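PDB 3RY0: putative tautomerase from Streptomyces achromogenes, which probably belongs to the tautomerase superfamily, with a small beta-alpha-beta subunit that assembles as a hexamer. Local coordinates for residues V5-G10 and A17-A22; E21-A26 and V38-E43. One frame throughout, in Å; residues are numbered along the deposited sequence.

Overall arrangement
Strand 2-8 comes first in the chain and leads through a short loop into helix 13-31. Contact 1 closes that first turn: Leu19 of the helix packs back on Val5 and Leu7. The chain then runs on along the helix, turns again and enters strand 39-45. Contact 2 closes this second loop, between residues 21-26 and 38-43. The two loops follow one another, and the contacts share Glu21 and Ala22. Strands 2-8 and 39-45 are parallel neighbours, joined by backbone bonds such as Val5 O to Glu43 N, so the helix packs on both strands of the pair. Other subunits carry the sheet on. Together the contacts complete a beta-alpha-beta crossover, the building block of the tautomerase fold.

Contact 1. Residues V5-G10 and A17-A22; sequences VTLLEG and AALGEA
Leu19 reaches from helix 13-31 toward the strand and meets Val5 and Leu7 of strand 2-8, tip to tip with each. One methyl group does all the touching on the helix side. Leu19 CD2 lies 4.0 Å from Val5 CG1 and 4.1 Å from Leu7 CD1. The first torsion of Leu19 sets this up: CG stands opposite the backbone N (chi1 178°), which carries the branch out toward the strand. Val5 and Leu7 are two positions apart, so both point to the helix face of the sheet.

The packed part is small, about 90 Å² in all, and its three residues are buried. It lies at the Val5 and Leu7 end of the strand segment. Beyond Leu7 the chain leaves the neighbourhood of residues 17-22 and enters the exposed turn at Glu9 and Gly10. On the helix, Ala17 and Glu21 are likewise exposed. A second subunit adds to the apolar cluster, with its Pro1 against Leu7 and its Thr30 against Leu19.

The contact is made by methyl groups alone. The pairing of helix and strand here rests on dispersion and the burial of apolar surface, with no polar bond between the two segments.

Contact 2. Residues E21-A26 and V38-E43; sequences EALTAA and VRVIVE
Thr24 OG1 has two polar partners. It hydrogen-bonds to the carbonyl O of Gly20, one turn back in the same helix, and it accepts a bond from a water 2.8 Å away. That water also donates to Val38 O, again at 2.8 Å between the water oxygen and the carbonyl oxygen. It thus bridges the helix to Val38, just ahead of strand 39-45.

The same threonine carries much of the packing. Its hydroxyl oxygen OG1 lies 3.5 Å from Val40 CG2, and the two side chains meet at a slant. Against Val38 the side chains slide past each other in opposite directions. The threonine methyl CG2 comes 4.0 Å from Val38 CB. The threonine torsion (chi1 -61°) sets both roles: OG1 sits beside the backbone N, where it reaches the Gly20 carbonyl, and CG2 stands opposite that N, against Val38.

Leu23, just before Thr24, meets the other methyl of Val40: its CD1 rests 4.2 Å from Val40 CG1. Leu23 also packs on Val5 of strand 2-8, so it spans both strands of the parallel pair. Other copies of the protein close in around this layer: Phe51 of a fourth subunit lies on Val40, and Leu23 of a second subunit lies on Leu23.

All four touching residues are buried. The one hydroxyl among them has both a carbonyl and a water as partners. The chemistry implies a largely apolar helix-to-sheet seam in which a single water carries the polar link, completing the second half of the beta-alpha-beta unit.

Contact 1. Residues V5-G10 and A17-A22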
loop_
_atom_site.group_PDB
_atom_site.type_symbol
_atom_site.label_atom_id
_atom_site.label_comp_id
_atom_site.label_asym_id
_atom_site.label_seq_id
_atom_site.Cartn_x
_atom_site.Cartn_y
_atom_site.Cartn_z
ATOM N N VAL A 5 -6.158 3.792 -5.982
ATOM C CA VAL A 5 -6.613 3.000 -7.111
ATOM C C VAL A 5 -5.383 2.517 -7.867
ATOM O O VAL A 5 -4.455 3.329 -8.150
ATOM C CB VAL A 5 -7.437 3.862 -8.068
ATOM C CG1 VAL A 5 -7.955 3.098 -9.314
ATOM C CG2 VAL A 5 -8.527 4.544 -7.336
ATOM N N THR A 6 -5.380 1.240 -8.252
ATOM C CA THR A 6 -4.309 0.759 -9.121
ATOM C C THR A 6 -4.949 0.362 -10.484
ATOM O O THR A 6 -5.829 -0.490 -10.494
ATOM C CB THR A 6 -3.688 -0.487 -8.457
ATOM O OG1 THR A 6 -3.220 -0.174 -7.135
ATOM C CG2 THR A 6 -2.442 -0.968 -9.275
ATOM N N LEU A 7 -4.463 1.000 -11.522
ATOM C CA LEU A 7 -4.996 0.819 -12.883
ATOM C C LEU A 7 -3.940 0.451 -13.798
ATOM O O LEU A 7 -2.841 0.884 -13.609
ATOM C CB LEU A 7 -5.487 2.170 -13.487
ATOM C CG LEU A 7 -6.575 2.950 -12.784
ATOM C CD1 LEU A 7 -6.989 4.163 -13.656
ATOM C CD2 LEU A 7 -7.813 1.991 -12.549
ATOM N N LEU A 8 -4.225 -0.264 -14.886
ATOM C CA LEU A 8 -3.239 -0.362 -15.990
ATOM C C LEU A 8 -3.020 0.946 -16.649
ATOM O O LEU A 8 -4.022 1.738 -16.837
ATOM C CB LEU A 8 -3.720 -1.301 -17.065
ATOM C CG LEU A 8 -3.648 -2.745 -16.729
ATOM C CD1 LEU A 8 -4.543 -3.585 -17.740
ATOM C CD2 LEU A 8 -2.196 -3.277 -16.836
ATOM N N GLU A 9 -1.795 1.174 -17.105
ATOM C CA GLU A 9 -1.465 2.267 -18.008
ATOM C C GLU A 9 -2.399 2.301 -19.214
ATOM O O GLU A 9 -2.913 1.311 -19.683
ATOM C CB GLU A 9 0.036 2.192 -18.477
ATOM C CG GLU A 9 1.031 2.623 -17.446
ATOM C CD GLU A 9 2.490 2.524 -17.888
ATOM O OE1 GLU A 9 2.764 1.994 -19.001
ATOM O OE2 GLU A 9 3.371 2.924 -17.135
ATOM N N GLY A 10 -2.556 3.537 -19.665
ATOM C CA GLY A 10 -3.159 3.804 -20.938
ATOM C C GLY A 10 -4.542 4.423 -20.835
ATOM O O GLY A 10 -5.231 4.475 -21.875
ATOM N N ALA A 17 -9.619 11.767 -14.579
ATOM C CA ALA A 17 -10.228 12.853 -13.840
ATOM C C ALA A 17 -11.710 12.507 -13.434
ATOM O O ALA A 17 -12.164 12.763 -12.338
ATOM C CB ALA A 17 -10.235 14.094 -14.711
ATOM N N ALA A 18 -12.427 11.861 -14.349
ATOM C CA ALA A 18 -13.786 11.453 -14.050
ATOM C C ALA A 18 -13.834 10.387 -12.972
ATOM O O ALA A 18 -14.707 10.426 -12.091
ATOM C CB ALA A 18 -14.499 10.953 -15.282
ATOM N N LEU A 19 -12.875 9.443 -12.984
ATOM C CA LEU A 19 -12.808 8.434 -11.909
ATOM C C LEU A 19 -12.588 9.074 -10.515
ATOM O O LEU A 19 -13.215 8.669 -9.560
ATOM C CB LEU A 19 -11.669 7.491 -12.323
ATOM C CG LEU A 19 -11.417 6.391 -11.281
ATOM C CD1 LEU A 19 -12.529 5.332 -11.215
ATOM C CD2 LEU A 19 -10.052 5.729 -11.515
ATOM N N GLY A 20 -11.633 10.023 -10.455
ATOM C CA GLY A 20 -11.388 10.666 -9.181
ATOM C C GLY A 20 -12.648 11.304 -8.612
ATOM O O GLY A 20 -12.920 11.221 -7.437
ATOM N N GLU A 21 -13.368 12.024 -9.485
ATOM C CA GLU A 21 -14.620 12.624 -9.035
ATOM C C GLU A 21 -15.683 11.626 -8.624
ATOM O O GLU A 21 -16.292 11.767 -7.551
ATOM C CB GLU A 21 -15.190 13.521 -10.154
ATOM C CG GLU A 21 -16.411 14.389 -9.755
ATOM C CD GLU A 21 -17.703 13.619 -9.570
ATOM O OE1 GLU A 21 -18.001 12.656 -10.315
ATOM O OE2 GLU A 21 -18.456 14.055 -8.648
ATOM N N ALA A 22 -15.823 10.556 -9.407
ATOM C CA ALA A 22 -16.868 9.608 -9.118
ATOM C C ALA A 22 -16.647 8.728 -7.921
ATOM O O ALA A 22 -17.543 8.427 -7.122
ATOM C CB ALA A 22 -17.120 8.755 -10.357
#

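Contact 2. Residues E21-A26 and V38-E43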
loop_
_atom_site.group_PDB
_atom_site.type_symbol
_atom_site.label_atom_id
_atom_site.label_comp_id
_atom_site.label_asym_id
_atom_site.label_seq_id
_atom_site.Cartn_x
_atom_site.Cartn_y
_atom_site.Cartn_z
ATOM N N GLU A 21 -13.368 12.024 -9.485
ATOM C CA GLU A 21 -14.620 12.624 -9.035
ATOM C C GLU A 21 -15.683 11.626 -8.624
ATOM O O GLU A 21 -16.292 11.767 -7.551
ATOM C CB GLU A 21 -15.190 13.521 -10.154
ATOM C CG GLU A 21 -16.411 14.389 -9.755
ATOM C CD GLU A 21 -17.703 13.619 -9.570
ATOM O OE1 GLU A 21 -18.001 12.656 -10.315
ATOM O OE2 GLU A 21 -18.456 14.055 -8.648
ATOM N N ALA A 22 -15.823 10.556 -9.407
ATOM C CA ALA A 22 -16.868 9.608 -9.118
ATOM C C ALA A 22 -16.647 8.728 -7.921
ATOM O O ALA A 22 -17.543 8.427 -7.122
ATOM C CB ALA A 22 -17.120 8.755 -10.357
ATOM N N LEU A 23 -15.358 8.385 -7.690
ATOM C CA LEU A 23 -15.042 7.644 -6.441
ATOM C C LEU A 23 -15.271 8.496 -5.196
ATOM O O LEU A 23 -15.765 8.021 -4.189
ATOM C CB LEU A 23 -13.576 7.161 -6.499
ATOM C CG LEU A 23 -13.303 6.100 -7.560
ATOM C CD1 LEU A 23 -11.768 5.857 -7.569
ATOM C CD2 LEU A 23 -13.982 4.781 -7.251
ATOM N N THR A 24 -14.981 9.771 -5.368
ATOM C CA THR A 24 -15.200 10.725 -4.258
ATOM C C THR A 24 -16.714 10.873 -3.972
ATOM O O THR A 24 -17.079 10.838 -2.793
ATOM C CB THR A 24 -14.572 12.094 -4.582
ATOM O OG1 THR A 24 -13.156 11.912 -4.768
ATOM C CG2 THR A 24 -14.843 13.127 -3.485
ATOM N N ALA A 25 -17.531 10.990 -5.051
ATOM C CA ALA A 25 -18.989 11.080 -4.808
ATOM C C ALA A 25 -19.515 9.836 -4.149
ATOM O O ALA A 25 -20.314 9.908 -3.186
ATOM C CB ALA A 25 -19.660 11.302 -6.176
ATOM N N ALA A 26 -18.995 8.673 -4.515
ATOM C CA ALA A 26 -19.444 7.422 -3.948
ATOM C C ALA A 26 -19.116 7.389 -2.475
ATOM O O ALA A 26 -19.932 6.982 -1.644
ATOM C CB ALA A 26 -18.747 6.247 -4.610
ATOM N N VAL A 38 -12.133 13.515 1.440
ATOM C CA VAL A 38 -11.773 12.299 0.652
ATOM C C VAL A 38 -10.619 12.602 -0.253
ATOM O O VAL A 38 -10.620 13.580 -0.994
ATOM C CB VAL A 38 -12.978 11.897 -0.200
ATOM C CG1 VAL A 38 -12.677 10.654 -1.058
ATOM C CG2 VAL A 38 -14.265 11.755 0.647
ATOM N N ARG A 39 -9.592 11.735 -0.081
ATOM C CA ARG A 39 -8.434 11.803 -0.970
ATOM C C ARG A 39 -8.360 10.585 -1.855
ATOM O O ARG A 39 -8.628 9.457 -1.366
ATOM C CB ARG A 39 -7.070 11.960 -0.186
ATOM C CG ARG A 39 -6.984 13.332 0.403
ATOM C CD ARG A 39 -5.774 13.464 1.440
ATOM N NE ARG A 39 -5.631 14.873 1.725
ATOM C CZ ARG A 39 -6.483 15.562 2.442
ATOM N NH1 ARG A 39 -7.372 14.949 3.197
ATOM N NH2 ARG A 39 -6.345 16.902 2.500
ATOM N N VAL A 40 -8.017 10.761 -3.110
ATOM C CA VAL A 40 -7.848 9.648 -4.050
ATOM C C VAL A 40 -6.489 9.765 -4.657
ATOM O O VAL A 40 -6.080 10.859 -5.185
ATOM C CB VAL A 40 -8.918 9.706 -5.188
ATOM C CG1 VAL A 40 -8.831 8.458 -6.058
ATOM C CG2 VAL A 40 -10.356 9.807 -4.667
ATOM N N ILE A 41 -5.733 8.658 -4.683
ATOM C CA ILE A 41 -4.454 8.592 -5.351
ATOM C C ILE A 41 -4.583 7.508 -6.462
ATOM O O ILE A 41 -4.992 6.353 -6.148
ATOM C CB ILE A 41 -3.307 8.128 -4.398
ATOM C CG1 ILE A 41 -3.259 9.039 -3.176
ATOM C CG2 ILE A 41 -1.966 8.073 -5.259
ATOM C CD1 ILE A 41 -2.616 10.379 -3.372
ATOM N N VAL A 42 -4.284 7.857 -7.684
ATOM C CA VAL A 42 -4.422 6.923 -8.812
ATOM C C VAL A 42 -3.037 6.524 -9.222
ATOM O O VAL A 42 -2.231 7.405 -9.641
ATOM C CB VAL A 42 -5.208 7.528 -9.991
ATOM C CG1 VAL A 42 -5.235 6.537 -11.214
ATOM C CG2 VAL A 42 -6.627 7.846 -9.637
ATOM N N GLU A 43 -2.746 5.218 -9.192
ATOM C CA GLU A 43 -1.411 4.721 -9.592
ATOM C C GLU A 43 -1.641 3.922 -10.901
ATOM O O GLU A 43 -2.684 3.254 -11.062
ATOM C CB GLU A 43 -0.997 3.706 -8.546
ATOM C CG GLU A 43 -0.848 4.270 -7.184
ATOM C CD GLU A 43 -0.473 3.177 -6.183
ATOM O OE1 GLU A 43 -0.911 1.974 -6.352
ATOM O OE2 GLU A 43 0.248 3.570 -5.232
HETATM O O HOH W 1 -11.038 13.435 -3.782
#